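Local coordinates for aldehyde dehydrogenase (PDB 6K10), which oxidises 4,4'-diaponeurosporen-4-al to 4,4'-diaponeurosporenoic acid with NAD+, a step in the biosynthesis of the carotenoid staphyloxanthin, at residues 39-44 with 73-78; 100-105 with 438-443; 310-315 with 326-331; 369-374 with 409-414. The protein carries 1 engineered substitution. All blocks are in the same frame, centred on the assembly; numbering follows the deposited sequence.

Contact 1: residues 39-44 with 73-78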
loop_
_atom_site.group_PDB
_atom_site.type_symbol
_atom_site.label_atom_id
_atom_site.label_comp_id
_atom_site.label_asym_id
_atom_site.label_seq_id
_atom_site.Cartn_x
_atom_site.Cartn_y
_atom_site.Cartn_z
ATOM N N LYS A 39 2.618 22.024 -18.668
ATOM C CA LYS A 39 3.684 22.939 -18.278
ATOM C C LYS A 39 4.944 22.178 -17.893
ATOM O O LYS A 39 6.055 22.595 -18.236
ATOM C CB LYS A 39 3.210 23.829 -17.128
ATOM C CG LYS A 39 2.134 24.831 -17.527
ATOM C CD LYS A 39 1.385 25.346 -16.309
ATOM C CE LYS A 39 2.314 26.080 -15.357
ATOM N NZ LYS A 39 1.615 26.473 -14.100
ATOM N N LEU A 40 4.790 21.050 -17.195
ATOM C CA LEU A 40 5.944 20.231 -16.837
ATOM C C LEU A 40 6.672 19.734 -18.080
ATOM O O LEU A 40 7.907 19.772 -18.150
ATOM C CB LEU A 40 5.502 19.051 -15.973
ATOM C CG LEU A 40 6.626 18.196 -15.384
ATOM C CD1 LEU A 40 7.525 19.040 -14.494
ATOM C CD2 LEU A 40 6.059 17.012 -14.617
ATOM N N SER A 41 5.918 19.257 -19.071
ATOM C CA SER A 41 6.523 18.775 -20.309
ATOM C C SER A 41 7.228 19.901 -21.054
ATOM O O SER A 41 8.383 19.756 -21.474
ATOM C CB SER A 41 5.453 18.137 -21.192
ATOM O OG SER A 41 6.021 17.630 -22.384
ATOM N N LYS A 42 6.533 21.026 -21.246
ATOM C CA LYS A 42 7.142 22.189 -21.884
ATOM C C LYS A 42 8.403 22.619 -21.151
ATOM O O LYS A 42 9.404 22.996 -21.772
ATOM C CB LYS A 42 6.133 23.337 -21.927
ATOM C CG LYS A 42 6.754 24.721 -22.034
ATOM C CD LYS A 42 5.688 25.803 -22.113
ATOM C CE LYS A 42 6.240 27.154 -21.684
ATOM N NZ LYS A 42 5.189 28.208 -21.711
ATOM N N ALA A 43 8.373 22.551 -19.824
ATOM C CA ALA A 43 9.498 23.006 -19.022
ATOM C C ALA A 43 10.712 22.096 -19.190
ATOM O O ALA A 43 11.844 22.580 -19.306
ATOM C CB ALA A 43 9.052 23.093 -17.565
ATOM N N ILE A 44 10.498 20.777 -19.217
ATOM C CA ILE A 44 11.608 19.843 -19.399
ATOM C C ILE A 44 12.241 20.028 -20.774
ATOM O O ILE A 44 13.469 19.969 -20.923
ATOM C CB ILE A 44 11.127 18.395 -19.181
ATOM C CG1 ILE A 44 10.699 18.200 -17.727
ATOM C CG2 ILE A 44 12.211 17.390 -19.567
ATOM C CD1 ILE A 44 10.062 16.863 -17.450
ATOM N N ILE A 73 12.220 9.136 -21.140
ATOM C CA ILE A 73 11.249 8.295 -20.453
ATOM C C ILE A 73 10.295 9.142 -19.619
ATOM O O ILE A 73 9.123 8.785 -19.449
ATOM C CB ILE A 73 11.985 7.239 -19.605
ATOM C CG1 ILE A 73 10.999 6.250 -18.983
ATOM C CG2 ILE A 73 12.838 7.900 -18.533
ATOM C CD1 ILE A 73 11.632 4.927 -18.623
ATOM N N THR A 74 10.766 10.282 -19.106
ATOM C CA THR A 74 9.898 11.172 -18.342
ATOM C C THR A 74 8.910 11.887 -19.254
ATOM O O THR A 74 7.714 11.961 -18.953
ATOM C CB THR A 74 10.742 12.181 -17.561
ATOM O OG1 THR A 74 11.586 11.479 -16.639
ATOM C CG2 THR A 74 9.854 13.153 -16.792
ATOM N N LEU A 75 9.396 12.420 -20.379
ATOM C CA LEU A 75 8.509 13.062 -21.344
ATOM C C LEU A 75 7.430 12.098 -21.818
ATOM O O LEU A 75 6.252 12.462 -21.915
ATOM C CB LEU A 75 9.319 13.584 -22.531
ATOM C CG LEU A 75 10.228 14.782 -22.255
ATOM C CD1 LEU A 75 11.028 15.125 -23.499
ATOM C CD2 LEU A 75 9.407 15.976 -21.797
ATOM N N LYS A 76 7.819 10.856 -22.113
ATOM C CA LYS A 76 6.847 9.851 -22.526
ATOM C C LYS A 76 5.827 9.585 -21.425
ATOM O O LYS A 76 4.632 9.421 -21.702
ATOM C CB LYS A 76 7.570 8.562 -22.915
ATOM C CG LYS A 76 6.695 7.543 -23.620
ATOM N N SER A 77 6.276 9.546 -20.169
ATOM C CA SER A 77 5.359 9.285 -19.063
ATOM C C SER A 77 4.385 10.442 -18.861
ATOM O O SER A 77 3.198 10.217 -18.595
ATOM C CB SER A 77 6.147 9.010 -17.783
ATOM O OG SER A 77 5.281 8.688 -16.709
ATOM N N ILE A 78 4.868 11.685 -18.969
ATOM C CA ILE A 78 3.979 12.842 -18.873
ATOM C C ILE A 78 2.904 12.767 -19.944
ATOM O O ILE A 78 1.713 12.969 -19.674
ATOM C CB ILE A 78 4.776 14.155 -18.992
ATOM C CG1 ILE A 78 5.753 14.317 -17.831
ATOM C CG2 ILE A 78 3.828 15.348 -19.062
ATOM C CD1 ILE A 78 6.784 15.399 -18.055
#
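Two neighbouring helices of the N-terminal helical region of this aldehyde dehydrogenase, 30-46 and 63-89, run almost antiparallel here, and their short segments 39-44 and 73-78 illustrate helix packing carried by apolar side chains. The segment axes come within 9.9 Å at a crossing angle of -158°, and Ser41 lies level with Leu75. Ile78 is the centre of the seam. Its CG1 branch, anti to the carbonyl carbon, reaches across to meet Ile44 tip to tip, with CD1 of Ile78 3.6 Å from CD1 of Ile44. The same methyl lies beside Leu40, whose side chain crosses that of Ile78 at about a right angle. The other branch of Ile78, CG2, rests on CB of Ser41. Thr74 offers its methyl to the seam and turns OG1 the other way, toward Glu70 O and Gln126 OE1 of the same chain, which satisfy that hydroxyl. Phe125 covers both Ile44 and Thr74, and Phe129 of helix 126-138 packs on Leu40, so the seam is buried. At the other border Leu75 and Ile44 slide past each other in opposite directions, and CD2 of Leu75 fits between CG2 of Ile44, at 3.9 Å, and OG of Ser41, at 3.8 Å.

Contact 2: residues 100-105 with 438-443. With EDO (1,2-ethanediol), chain B.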
loop_
_atom_site.group_PDB
_atom_site.type_symbol
_atom_site.label_atom_id
_atom_site.label_comp_id
_atom_site.label_asym_id
_atom_site.label_seq_id
_atom_site.Cartn_x
_atom_site.Cartn_y
_atom_site.Cartn_z
ATOM N N LEU A 100 -27.918 -6.369 -2.339
ATOM C CA LEU A 100 -27.796 -4.984 -1.906
ATOM C C LEU A 100 -28.628 -4.016 -2.738
ATOM O O LEU A 100 -28.740 -2.845 -2.360
ATOM C CB LEU A 100 -26.329 -4.541 -1.932
ATOM C CG LEU A 100 -25.412 -5.179 -0.890
ATOM C CD1 LEU A 100 -24.068 -4.473 -0.861
ATOM C CD2 LEU A 100 -26.066 -5.155 0.485
ATOM N N PHE A 101 -29.203 -4.465 -3.851
ATOM C CA PHE A 101 -30.088 -3.633 -4.665
ATOM C C PHE A 101 -31.177 -3.041 -3.767
ATOM O O PHE A 101 -31.713 -3.743 -2.909
ATOM C CB PHE A 101 -30.695 -4.460 -5.807
ATOM C CG PHE A 101 -31.529 -3.663 -6.768
ATOM C CD1 PHE A 101 -32.865 -3.406 -6.508
ATOM C CD2 PHE A 101 -30.973 -3.169 -7.936
ATOM C CE1 PHE A 101 -33.627 -2.664 -7.391
ATOM C CE2 PHE A 101 -31.731 -2.431 -8.824
ATOM C CZ PHE A 101 -33.059 -2.180 -8.551
ATOM N N PRO A 102 -31.525 -1.755 -3.960
ATOM C CA PRO A 102 -31.174 -0.787 -5.007
ATOM C C PRO A 102 -29.898 0.033 -4.794
ATOM O O PRO A 102 -29.783 1.112 -5.377
ATOM C CB PRO A 102 -32.379 0.152 -4.998
ATOM C CG PRO A 102 -32.769 0.191 -3.558
ATOM C CD PRO A 102 -32.507 -1.192 -3.015
ATOM N N THR A 103 -28.961 -0.455 -3.987
ATOM C CA THR A 103 -27.738 0.297 -3.744
ATOM C C THR A 103 -26.905 0.412 -5.019
ATOM O O THR A 103 -26.801 -0.535 -5.801
ATOM C CB THR A 103 -26.919 -0.373 -2.639
ATOM O OG1 THR A 103 -27.744 -0.563 -1.482
ATOM C CG2 THR A 103 -25.719 0.472 -2.264
ATOM N N LYS A 104 -26.331 1.595 -5.231
ATOM C CA LYS A 104 -25.362 1.843 -6.290
ATOM C C LYS A 104 -23.997 2.050 -5.649
ATOM O O LYS A 104 -23.883 2.740 -4.635
ATOM C CB LYS A 104 -25.735 3.080 -7.116
ATOM C CG LYS A 104 -27.116 3.044 -7.756
ATOM C CD LYS A 104 -27.444 1.690 -8.359
ATOM C CE LYS A 104 -28.926 1.592 -8.686
ATOM N NZ LYS A 104 -29.343 0.191 -8.967
ATOM N N SER A 105 -22.959 1.460 -6.239
ATOM C CA SER A 105 -21.625 1.461 -5.649
ATOM C C SER A 105 -20.642 2.194 -6.552
ATOM O O SER A 105 -20.691 2.063 -7.777
ATOM C CB SER A 105 -21.142 0.033 -5.382
ATOM O OG SER A 105 -22.056 -0.665 -4.552
ATOM N N ILE A 438 -21.399 4.487 -1.506
ATOM C CA ILE A 438 -22.628 3.968 -2.080
ATOM C C ILE A 438 -23.674 5.071 -2.094
ATOM O O ILE A 438 -23.541 6.107 -1.436
ATOM C CB ILE A 438 -23.159 2.738 -1.317
ATOM C CG1 ILE A 438 -23.417 3.088 0.148
ATOM C CG2 ILE A 438 -22.192 1.579 -1.433
ATOM C CD1 ILE A 438 -24.233 2.059 0.894
ATOM N N PHE A 439 -24.723 4.833 -2.872
ATOM C CA PHE A 439 -25.929 5.643 -2.867
ATOM C C PHE A 439 -27.121 4.703 -2.803
ATOM O O PHE A 439 -27.159 3.692 -3.511
ATOM C CB PHE A 439 -26.017 6.537 -4.118
ATOM C CG PHE A 439 -27.353 7.209 -4.293
ATOM C CD1 PHE A 439 -27.606 8.440 -3.710
ATOM C CD2 PHE A 439 -28.353 6.613 -5.049
ATOM C CE1 PHE A 439 -28.833 9.061 -3.869
ATOM C CE2 PHE A 439 -29.581 7.227 -5.209
ATOM C CZ PHE A 439 -29.821 8.453 -4.620
ATOM N N LYS A 440 -28.086 5.024 -1.945
ATOM C CA LYS A 440 -29.336 4.275 -1.904
ATOM C C LYS A 440 -30.490 5.261 -1.863
ATOM O O LYS A 440 -30.563 6.099 -0.959
ATOM C CB LYS A 440 -29.394 3.319 -0.708
ATOM C CG LYS A 440 -30.589 2.377 -0.772
ATOM C CD LYS A 440 -30.369 1.103 0.028
ATOM C CE LYS A 440 -30.619 1.313 1.508
ATOM N NZ LYS A 440 -30.454 0.042 2.269
ATOM N N SER A 441 -31.383 5.156 -2.845
ATOM C CA SER A 441 -32.502 6.080 -2.952
ATOM C C SER A 441 -33.372 6.035 -1.701
ATOM O O SER A 441 -33.663 4.963 -1.164
ATOM C CB SER A 441 -33.343 5.745 -4.186
ATOM O OG SER A 441 -34.568 6.457 -4.177
ATOM N N THR A 442 -33.781 7.217 -1.233
ATOM C CA THR A 442 -34.718 7.320 -0.123
ATOM C C THR A 442 -36.167 7.156 -0.557
ATOM O O THR A 442 -37.045 7.061 0.305
ATOM C CB THR A 442 -34.563 8.663 0.594
ATOM O OG1 THR A 442 -34.890 9.729 -0.306
ATOM C CG2 THR A 442 -33.141 8.838 1.100
ATOM N N ARG A 443 -36.440 7.137 -1.862
ATOM C CA ARG A 443 -37.784 6.835 -2.332
ATOM C C ARG A 443 -38.123 5.358 -2.190
ATOM O O ARG A 443 -39.306 5.003 -2.194
ATOM C CB ARG A 443 -37.947 7.256 -3.794
ATOM C CG ARG A 443 -37.501 8.678 -4.104
ATOM C CD ARG A 443 -37.894 9.060 -5.524
ATOM N NE ARG A 443 -37.257 10.297 -5.968
ATOM C CZ ARG A 443 -37.916 11.342 -6.457
ATOM N NH1 ARG A 443 -39.238 11.303 -6.565
ATOM N NH2 ARG A 443 -37.256 12.426 -6.839
HETATM C C1 EDO B . -33.238 9.466 -3.390
HETATM O O1 EDO B . -32.066 9.652 -2.589
HETATM C C2 EDO B . -32.996 9.989 -4.798
HETATM O O2 EDO B . -33.487 9.025 -5.735
#
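The carbonyl oxygen of Leu100 is gripped twice from within its own segment: the hydroxyl OG1 of Thr103 donates to Leu100 O at 2.6 Å, in the carbonyl plane, and Thr103 N donates to the same oxygen. These two bonds close a type VI beta turn with cis-Pro102 at its third position, and they hold the side chain of Thr103 with OG1 beside its own backbone N and CG2 anti to it. From this turn the chain enters strand 104-118, which pairs antiparallel with strand 432-439. Lys104 and Phe439 form a hydrogen-bonded pair: Lys104 N reaches Phe439 O at 2.8 Å in a nearly straight bond of 176°, and Phe439 N returns to Lys104 O at 2.9 Å. Ser105 and Ile438 follow as a non-hydrogen-bonded pair.

The side chains pack around Thr103. Its methyl CG2 lies 3.5 Å from CB of Ile438, whose CG1 occupies the crowded position between N and the carbonyl carbon, while its OG1 touches CD of Lys440, 3.5 Å away. Beyond the strand, Ser441 OG accepts from Arg443 N in an ST turn and shares a hydrogen bond with O2 of a bound 1,2-ethanediol, probably from the crystallisation liquor. Ile438 and Phe439 also pair in parallel with a strand of the second subunit, and Arg238 of that subunit binds Ser441 O. Strand 432-439 therefore has backbone partners in both chains, and the backbone polar groups of Lys104 and Phe439 satisfy one another within a sheet that runs on into the second subunit.

Contact 3: residues 310-315 with 326-331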
loop_
_atom_site.group_PDB
_atom_site.type_symbol
_atom_site.label_atom_id
_atom_site.label_comp_id
_atom_site.label_asym_id
_atom_site.label_seq_id
_atom_site.Cartn_x
_atom_site.Cartn_y
_atom_site.Cartn_z
ATOM N N MET A 310 43.205 -10.069 -6.093
ATOM C CA MET A 310 43.664 -11.358 -6.600
ATOM C C MET A 310 42.607 -12.083 -7.422
ATOM O O MET A 310 42.933 -13.080 -8.074
ATOM C CB MET A 310 44.111 -12.249 -5.439
ATOM N N ASN A 311 41.364 -11.610 -7.414
ATOM C CA ASN A 311 40.272 -12.273 -8.110
ATOM C C ASN A 311 39.862 -11.568 -9.396
ATOM O O ASN A 311 38.939 -12.034 -10.072
ATOM C CB ASN A 311 39.062 -12.397 -7.179
ATOM C CG ASN A 311 39.301 -13.380 -6.052
ATOM O OD1 ASN A 311 40.173 -14.245 -6.144
ATOM N ND2 ASN A 311 38.533 -13.251 -4.979
ATOM N N ILE A 312 40.523 -10.471 -9.756
ATOM C CA ILE A 312 40.167 -9.746 -10.971
ATOM C C ILE A 312 40.554 -10.583 -12.184
ATOM O O ILE A 312 41.714 -10.985 -12.336
ATOM C CB ILE A 312 40.843 -8.369 -11.007
ATOM C CG1 ILE A 312 40.365 -7.508 -9.835
ATOM C CG2 ILE A 312 40.573 -7.672 -12.333
ATOM C CD1 ILE A 312 41.243 -6.308 -9.562
ATOM N N VAL A 313 39.579 -10.857 -13.050
ATOM C CA VAL A 313 39.820 -11.544 -14.311
ATOM C C VAL A 313 39.519 -10.668 -15.516
ATOM O O VAL A 313 39.727 -11.104 -16.652
ATOM C CB VAL A 313 39.028 -12.864 -14.397
ATOM C CG1 VAL A 313 39.448 -13.795 -13.275
ATOM C CG2 VAL A 313 37.532 -12.591 -14.342
ATOM N N PHE A 314 39.033 -9.448 -15.300
ATOM C CA PHE A 314 38.868 -8.457 -16.352
ATOM C C PHE A 314 38.823 -7.087 -15.694
ATOM O O PHE A 314 38.170 -6.914 -14.663
ATOM C CB PHE A 314 37.593 -8.696 -17.175
ATOM C CG PHE A 314 37.386 -7.692 -18.287
ATOM C CD1 PHE A 314 36.808 -6.457 -18.035
ATOM C CD2 PHE A 314 37.770 -7.990 -19.585
ATOM C CE1 PHE A 314 36.624 -5.537 -19.051
ATOM C CE2 PHE A 314 37.584 -7.074 -20.608
ATOM C CZ PHE A 314 37.009 -5.847 -20.340
ATOM N N GLY A 315 39.516 -6.125 -16.294
ATOM C CA GLY A 315 39.422 -4.746 -15.854
ATOM C C GLY A 315 40.223 -4.415 -14.612
ATOM O O GLY A 315 41.384 -4.814 -14.486
ATOM N N GLU A 326 36.943 1.131 -14.262
ATOM C CA GLU A 326 36.753 0.270 -15.415
ATOM C C GLU A 326 35.784 -0.865 -15.086
ATOM O O GLU A 326 35.731 -1.334 -13.945
ATOM C CB GLU A 326 38.101 -0.304 -15.848
ATOM C CG GLU A 326 38.097 -1.071 -17.153
ATOM C CD GLU A 326 39.448 -1.687 -17.460
ATOM O OE1 GLU A 326 39.681 -2.060 -18.628
ATOM O OE2 GLU A 326 40.276 -1.801 -16.532
ATOM N N PRO A 327 34.988 -1.310 -16.061
ATOM C CA PRO A 327 34.209 -2.537 -15.869
ATOM C C PRO A 327 35.109 -3.680 -15.429
ATOM O O PRO A 327 36.121 -3.979 -16.067
ATOM C CB PRO A 327 33.606 -2.786 -17.253
ATOM C CG PRO A 327 33.433 -1.423 -17.810
ATOM C CD PRO A 327 34.626 -0.628 -17.317
ATOM N N THR A 328 34.739 -4.318 -14.322
ATOM C CA THR A 328 35.602 -5.287 -13.662
ATOM C C THR A 328 34.829 -6.561 -13.371
ATOM O O THR A 328 33.726 -6.511 -12.817
ATOM C CB THR A 328 36.170 -4.711 -12.362
ATOM O OG1 THR A 328 36.862 -3.487 -12.644
ATOM C CG2 THR A 328 37.130 -5.696 -11.716
ATOM N N LEU A 329 35.413 -7.700 -13.738
ATOM C CA LEU A 329 34.866 -9.013 -13.429
ATOM C C LEU A 329 35.740 -9.688 -12.381
ATOM O O LEU A 329 36.970 -9.586 -12.430
ATOM C CB LEU A 329 34.792 -9.891 -14.682
ATOM C CG LEU A 329 34.076 -9.323 -15.910
ATOM C CD1 LEU A 329 34.075 -10.342 -17.043
ATOM C CD2 LEU A 329 32.660 -8.898 -15.568
ATOM N N LEU A 330 35.105 -10.382 -11.439
ATOM C CA LEU A 330 35.804 -11.115 -10.392
ATOM C C LEU A 330 35.426 -12.588 -10.450
ATOM O O LEU A 330 34.256 -12.929 -10.645
ATOM C CB LEU A 330 35.475 -10.567 -9.004
ATOM C CG LEU A 330 35.636 -9.074 -8.741
ATOM C CD1 LEU A 330 35.103 -8.751 -7.357
ATOM C CD2 LEU A 330 37.090 -8.652 -8.878
ATOM N N ASP A 331 36.416 -13.455 -10.260
ATOM C CA ASP A 331 36.219 -14.895 -10.257
ATOM C C ASP A 331 36.601 -15.459 -8.892
ATOM O O ASP A 331 37.290 -14.809 -8.102
ATOM C CB ASP A 331 37.048 -15.560 -11.363
ATOM C CG ASP A 331 36.594 -16.970 -11.672
ATOM O OD1 ASP A 331 35.547 -17.395 -11.140
ATOM O OD2 ASP A 331 37.289 -17.649 -12.456
#
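Packing is tight and buried where Phe314 and Gly315 meet Glu326 and Pro327. With CG anti to its backbone N, the Phe314 ring directs an edge at the carbonyl of Pro327, so that CD1 lies 3.2 Å from Pro327 O in the plane of the ring. That buried oxygen has no conventional hydrogen-bond partner, but Gly315, with positive phi, brings its CA to it in a CA-H...O contact, a fit that depends on the absence of a side chain. Glu326, extended beyond CG, brings OE2 to 3.1 Å from Gly315 CA and hydrogen-bonds through it to His317. The Phe314 ring also packs on Leu275 and Arg276 of helix 264-279, and CB of Phe314 rests against CG of Leu329.

The solvent side is the end at Asn311, Ile312 and Val313, more exposed although its contacts remain close. Ile312 and Leu330 lie side by side, pointing the same way, with Ile312 CG1 3.6 Å from Leu330 CD2. Val313 is exposed, yet its CG1 still touches CB of Asp331, at 3.5 Å, whose OD2 is bound by Lys264 in a salt bridge.

Backbone bonds join the two parts. Asp331 N donates to Asn311 O at 2.9 Å, Val313 N to Leu329 O, and Leu329 N to Phe314 O at 3.0 Å. Because Val313 and Phe314 both face Leu329, the antiparallel register slips by one residue at a corner of the chain, as is characteristic of a classic beta bulge.

Contact 4: residues 369-374 with 409-414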
loop_
_atom_site.group_PDB
_atom_site.type_symbol
_atom_site.label_atom_id
_atom_site.label_comp_id
_atom_site.label_asym_id
_atom_site.label_seq_id
_atom_site.Cartn_x
_atom_site.Cartn_y
_atom_site.Cartn_z
ATOM N N LYS A 369 15.473 -10.197 0.562
ATOM C CA LYS A 369 14.776 -10.219 -0.716
ATOM C C LYS A 369 15.238 -9.051 -1.581
ATOM O O LYS A 369 15.069 -7.889 -1.181
ATOM C CB LYS A 369 13.267 -10.160 -0.501
ATOM C CG LYS A 369 12.724 -11.304 0.341
ATOM C CD LYS A 369 11.236 -11.153 0.596
ATOM C CE LYS A 369 10.674 -12.370 1.317
ATOM N NZ LYS A 369 9.248 -12.171 1.696
ATOM N N PRO A 370 15.821 -9.304 -2.747
ATOM C CA PRO A 370 16.399 -8.218 -3.538
ATOM C C PRO A 370 15.353 -7.506 -4.384
ATOM O O PRO A 370 14.273 -8.027 -4.664
ATOM C CB PRO A 370 17.423 -8.940 -4.419
ATOM C CG PRO A 370 16.827 -10.295 -4.617
ATOM C CD PRO A 370 16.043 -10.623 -3.366
ATOM N N LEU A 371 15.707 -6.282 -4.789
ATOM C CA LEU A 371 14.811 -5.491 -5.626
ATOM C C LEU A 371 14.578 -6.160 -6.970
ATOM O O LEU A 371 13.474 -6.097 -7.522
ATOM C CB LEU A 371 15.376 -4.084 -5.822
ATOM C CG LEU A 371 14.539 -3.109 -6.653
ATOM C CD1 LEU A 371 13.074 -3.169 -6.275
ATOM C CD2 LEU A 371 15.064 -1.702 -6.474
ATOM N N SER A 372 15.604 -6.804 -7.518
ATOM C CA SER A 372 15.443 -7.504 -8.779
ATOM C C SER A 372 16.170 -8.838 -8.731
ATOM O O SER A 372 17.065 -9.057 -7.914
ATOM C CB SER A 372 15.930 -6.660 -9.966
ATOM O OG SER A 372 17.333 -6.510 -9.952
ATOM N N LEU A 373 15.743 -9.741 -9.610
ATOM C CA LEU A 373 16.408 -11.018 -9.819
ATOM C C LEU A 373 16.337 -11.354 -11.299
ATOM O O LEU A 373 15.323 -11.096 -11.950
ATOM C CB LEU A 373 15.777 -12.143 -8.991
ATOM C CG LEU A 373 16.391 -13.546 -9.131
ATOM C CD1 LEU A 373 16.373 -14.287 -7.803
ATOM C CD2 LEU A 373 15.668 -14.361 -10.199
ATOM N N TYR A 374 17.411 -11.941 -11.818
ATOM C CA TYR A 374 17.475 -12.332 -13.217
ATOM C C TYR A 374 17.901 -13.786 -13.323
ATOM O O TYR A 374 18.750 -14.255 -12.563
ATOM C CB TYR A 374 18.432 -11.429 -13.996
ATOM C CG TYR A 374 18.158 -9.959 -13.772
ATOM C CD1 TYR A 374 17.064 -9.343 -14.360
ATOM C CD2 TYR A 374 18.986 -9.191 -12.957
ATOM C CE1 TYR A 374 16.796 -8.000 -14.150
ATOM C CE2 TYR A 374 18.729 -7.848 -12.746
ATOM C CZ TYR A 374 17.637 -7.257 -13.344
ATOM O OH TYR A 374 17.386 -5.921 -13.131
ATOM N N LEU A 409 4.002 -2.505 -16.055
ATOM C CA LEU A 409 4.511 -3.381 -15.014
ATOM C C LEU A 409 4.802 -2.560 -13.770
ATOM O O LEU A 409 5.598 -1.614 -13.846
ATOM C CB LEU A 409 5.781 -4.092 -15.487
ATOM C CG LEU A 409 5.631 -5.195 -16.533
ATOM C CD1 LEU A 409 6.990 -5.783 -16.859
ATOM C CD2 LEU A 409 4.682 -6.289 -16.061
ATOM N N PRO A 410 4.204 -2.858 -12.620
ATOM C CA PRO A 410 4.572 -2.131 -11.402
ATOM C C PRO A 410 6.033 -2.368 -11.052
ATOM O O PRO A 410 6.565 -3.462 -11.236
ATOM C CB PRO A 410 3.633 -2.714 -10.340
ATOM C CG PRO A 410 3.262 -4.060 -10.870
ATOM C CD PRO A 410 3.187 -3.887 -12.358
ATOM N N PHE A 411 6.687 -1.319 -10.563
ATOM C CA PHE A 411 8.098 -1.376 -10.202
ATOM C C PHE A 411 8.234 -1.085 -8.718
ATOM O O PHE A 411 7.879 0.005 -8.265
ATOM C CB PHE A 411 8.921 -0.380 -11.024
ATOM C CG PHE A 411 10.333 -0.218 -10.532
ATOM C CD1 PHE A 411 11.124 -1.329 -10.272
ATOM C CD2 PHE A 411 10.869 1.041 -10.312
ATOM C CE1 PHE A 411 12.422 -1.182 -9.810
ATOM C CE2 PHE A 411 12.168 1.193 -9.853
ATOM C CZ PHE A 411 12.944 0.078 -9.602
ATOM N N GLY A 412 8.756 -2.049 -7.971
ATOM C CA GLY A 412 8.926 -1.883 -6.539
ATOM C C GLY A 412 9.549 -3.122 -5.941
ATOM O O GLY A 412 9.691 -4.152 -6.601
ATOM N N GLY A 413 9.923 -3.003 -4.669
ATOM C CA GLY A 413 10.579 -4.073 -3.954
ATOM C C GLY A 413 9.645 -4.823 -3.019
ATOM O O GLY A 413 8.424 -4.650 -3.024
ATOM N N VAL A 414 10.254 -5.678 -2.203
ATOM C CA VAL A 414 9.539 -6.464 -1.204
ATOM C C VAL A 414 10.526 -6.782 -0.092
ATOM O O VAL A 414 11.715 -6.994 -0.343
ATOM C CB VAL A 414 8.921 -7.739 -1.828
ATOM C CG1 VAL A 414 10.006 -8.654 -2.387
ATOM C CG2 VAL A 414 8.059 -8.475 -0.812
#
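Apolar contacts carry most of this meeting between the lead-in to strand 372-376 and the glycine-containing loop 409-414. Leu371 is the central side chain. Its CG stands anti to the backbone N, chi1 -179°, and the branched end reaches the loop although the side chain starts out obliquely to it. CD1 lies 3.5 Å from CA of Gly413 and 4.1 Å from CE1 of Phe411, while CD2 approaches CZ of Phe411 at 4.2 Å. The leucine and phenylalanine side chains cross at about a right angle, and the Phe411 ring also meets that of His423, their planes about 35° apart. Gly413 has no side chain, which lets the Leu371 methyl come close to its CA.

A second apolar patch joins the extended chain of Lys369 to Val414. CB and CD of the lysine both lie about 4.1 Å from CG1 of Val414, which sits in the crowded position between its backbone N and carbonyl carbon.

Contacts of carbon with backbone oxygen complete the interface. CD1 of Leu371 is 3.5 Å from Gly412 O, and CB of Lys369 is 3.5 Å from Val414 O. The latter oxygen is hydrogen-bonded to Ser417 OG, and the lysine amino group makes a long, weak ion pair with Asp189 of the second subunit.

Both sides adjoin the predicted active site: Leu371 packs on Ser251, an engineered residue here, and Gly412 lies close to the Glu217 side chain. This is consistent with a mostly apolar surface, held by van der Waals contact, beside the predicted active-site positions 217 and 251.

In the fold
From the N terminus, contact 1 comes first: it closes a loop of helices, joining helix 30-46 to helix 63-89 before contact 2 opens at residue 100. Contact 2 then spans most of the chain, since strand 104-118 meets its partner 432-439 only near the C-terminal end. Contacts 3 and 4 both fall within that span, one after the other. Contact 3 is a short local closure of strand 312-314 on strand 324-330, and contact 4 ties the start of strand 372-376 to loop 409-414. No two of the loops cross. Contacts 3 and 4 reach the same mixed sheet, contact 2 belongs to the other, and contacts 1, 2 and 4 also touch the second subunit.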